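Ribosome-associated protein Y (PSrp-1) (Clostridium acetobutylicum, PDB 3KA5) probably pairs active 70S ribosomes into translationally inactive 100S dimers in stationary phase, the present fragment being the C-terminal domain of this long-type hibernation-promoting factor. Local coordinates at the interface of chains A and B. Coordinates in Å, arbitrary orientation; residue numbers count along the deposited sequence, not the author numbering. Chains: chain A/B, Ribosome-associated protein Y (PSrp-1).

The interface of chains A and B. Residues chain A 2, 4; chain B 15-16, 19, 51-53.
A:Lys4 runs alongside B:Leu53 to the carboxylate of B:Glu15, while A:Ile2, two residues earlier on the same strand, sinks toward B:Leu53 and B:Val19. The N-terminal strand 2-6 of chain A runs parallel to strand 51-55 of chain B, pairing A:Ile2 with B:Tyr51 and A:Lys4 with B:Leu53, and thus extends the partner's sheet at its edge. The whole interface is two-fold symmetric, so chain B lends its own strand to chain A in the same way, a strand exchange that would suit a dimerisation domain.

From CB, the A:Lys4 chain first lies alongside B:Leu53, both side chains pointing the same way, and its CG rests 3.7 Å from the methyl CD2 of B:Leu53. CD continues past that methyl with the chain still extended. CE lies 3.3 Å from B:Glu15 OE1, and the bend at chi4 (53°) turns NZ toward the other oxygen. NZ donates a hydrogen bond, also a salt bridge, of 3.0 Å to B:Glu15 OE2, which accepts through its syn lone pair, on the side of OE1. B:Glu15 meets the lysine at about a right angle, its chain stretched out beyond CG to carry the carboxylate to the lysine tip.

A:Ile2 packs through two branches. Its CG2, anti to the backbone N, approaches B:Leu53 CB at 3.6 Å. The other branch ends in CD1, 3.8 Å from B:Val19 CG2, the two side chains passing in opposite directions. B:Val19 CG1, the other methyl, sits 3.5 Å above the plane of the B:Tyr51 ring, over its centre.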
ATOM      1  N   ILE A   2     -15.025   6.474  -2.109  1.00 20.19           N
ATOM      2  CA  ILE A   2     -13.815   5.665  -2.060  1.00 21.84           C
ATOM      3  C   ILE A   2     -14.040   4.446  -2.943  1.00 22.91           C
ATOM      4  O   ILE A   2     -14.877   3.603  -2.634  1.00 29.31           O
ATOM      5  CB  ILE A   2     -13.514   5.201  -0.624  1.00 29.33           C
ATOM      6  CG1 ILE A   2     -13.429   6.417   0.302  1.00 28.05           C
ATOM      7  CG2 ILE A   2     -12.203   4.417  -0.592  1.00 32.28           C
ATOM      8  CD1 ILE A   2     -13.261   6.070   1.768  1.00 38.26           C
ATOM      9  N   LYS A   4     -13.280   0.952  -4.284  1.00 21.80           N
ATOM     10  CA  LYS A   4     -12.635  -0.283  -3.848  1.00 23.33           C
ATOM     11  C   LYS A   4     -12.185  -1.185  -4.989  1.00 21.85           C
ATOM     12  O   LYS A   4     -12.958  -1.498  -5.896  1.00 21.68           O
ATOM     13  CB  LYS A   4     -13.580  -1.071  -2.942  1.00 25.95           C
ATOM     14  CG  LYS A   4     -13.983  -0.339  -1.673  1.00 29.22           C
ATOM     15  CD  LYS A   4     -14.971  -1.155  -0.858  1.00 39.77           C
ATOM     16  CE  LYS A   4     -15.304  -0.461   0.455  1.00 44.93           C
ATOM     17  NZ  LYS A   4     -15.754   0.946   0.236  1.00 42.66           N
TER
ATOM     18  N   GLU B  15     -11.793   2.845   6.817  1.00 16.23           N
ATOM     19  CA  GLU B  15     -11.275   3.387   5.570  1.00 13.75           C
ATOM     20  C   GLU B  15     -11.439   4.907   5.515  1.00 14.03           C
ATOM     21  O   GLU B  15     -10.576   5.604   4.982  1.00 14.15           O
ATOM     22  CB  GLU B  15     -11.965   2.724   4.370  1.00 19.49           C
ATOM     23  CG  GLU B  15     -13.481   2.746   4.421  1.00 30.68           C
ATOM     24  CD  GLU B  15     -14.108   2.001   3.259  1.00 37.54           C
ATOM     25  OE1 GLU B  15     -13.779   0.812   3.070  1.00 39.83           O
ATOM     26  OE2 GLU B  15     -14.930   2.604   2.538  1.00 44.56           O
ATOM     27  N   GLU B  16     -12.537   5.424   6.070  1.00 14.18           N
ATOM     28  CA  GLU B  16     -12.774   6.871   6.087  1.00 14.78           C
ATOM     29  C   GLU B  16     -11.724   7.571   6.941  1.00 12.95           C
ATOM     30  O   GLU B  16     -11.207   8.631   6.575  1.00 13.36           O
ATOM     31  CB  GLU B  16     -14.161   7.205   6.658  1.00 20.48           C
ATOM     32  CG  GLU B  16     -15.347   6.872   5.769  1.00 30.88           C
ATOM     33  CD  GLU B  16     -15.679   5.390   5.743  1.00 35.03           C
ATOM     34  OE1 GLU B  16     -15.253   4.654   6.662  1.00 37.60           O
ATOM     35  OE2 GLU B  16     -16.387   4.960   4.806  1.00 47.36           O
ATOM     36  N   VAL B  19      -8.469   7.743   5.023  1.00 10.26           N
ATOM     37  CA  VAL B  19      -8.396   8.791   4.008  1.00 12.85           C
ATOM     38  C   VAL B  19      -8.120  10.136   4.666  1.00 11.01           C
ATOM     39  O   VAL B  19      -7.328  10.938   4.166  1.00 11.67           O
ATOM     40  CB  VAL B  19      -9.708   8.894   3.194  1.00 12.02           C
ATOM     41  CG1 VAL B  19      -9.678  10.128   2.308  1.00 13.54           C
ATOM     42  CG2 VAL B  19      -9.882   7.653   2.348  1.00 15.57           C
ATOM     43  N   TYR B  51     -10.990   8.796  -4.159  1.00 19.36           N
ATOM     44  CA  TYR B  51      -9.941   8.088  -3.445  1.00 19.08           C
ATOM     45  C   TYR B  51     -10.106   6.618  -3.770  1.00 20.21           C
ATOM     46  O   TYR B  51     -11.214   6.165  -4.053  1.00 19.32           O
ATOM     47  CB  TYR B  51     -10.098   8.302  -1.937  1.00 17.05           C
ATOM     48  CG  TYR B  51      -9.819   9.716  -1.484  1.00 15.04           C
ATOM     49  CD1 TYR B  51      -8.513  10.189  -1.380  1.00 16.99           C
ATOM     50  CD2 TYR B  51     -10.862  10.592  -1.184  1.00 18.87           C
ATOM     51  CE1 TYR B  51      -8.251  11.501  -0.986  1.00 18.02           C
ATOM     52  CE2 TYR B  51     -10.609  11.905  -0.791  1.00 19.43           C
ATOM     53  CZ  TYR B  51      -9.302  12.351  -0.696  1.00 14.78           C
ATOM     54  OH  TYR B  51      -9.041  13.648  -0.315  1.00 19.74           O
ATOM     55  N   GLY B  52      -9.004   5.880  -3.735  1.00 12.53           N
ATOM     56  CA  GLY B  52      -9.071   4.461  -4.004  1.00 15.41           C
ATOM     57  C   GLY B  52      -8.694   3.680  -2.762  1.00 17.60           C
ATOM     58  O   GLY B  52      -7.935   4.161  -1.917  1.00 15.81           O
ATOM     59  N   LEU B  53      -9.238   2.475  -2.656  1.00 12.73           N
ATOM     60  CA  LEU B  53      -8.973   1.586  -1.540  1.00 13.29           C
ATOM     61  C   LEU B  53      -8.570   0.243  -2.132  1.00 13.89           C
ATOM     62  O   LEU B  53      -9.335  -0.362  -2.871  1.00 19.20           O
ATOM     63  CB  LEU B  53     -10.233   1.406  -0.695  1.00 15.21           C
ATOM     64  CG  LEU B  53     -10.136   0.405   0.457  1.00 21.76           C
ATOM     65  CD1 LEU B  53      -9.254   0.961   1.555  1.00 31.37           C
ATOM     66  CD2 LEU B  53     -11.522   0.124   0.998  1.00 31.74           C
TER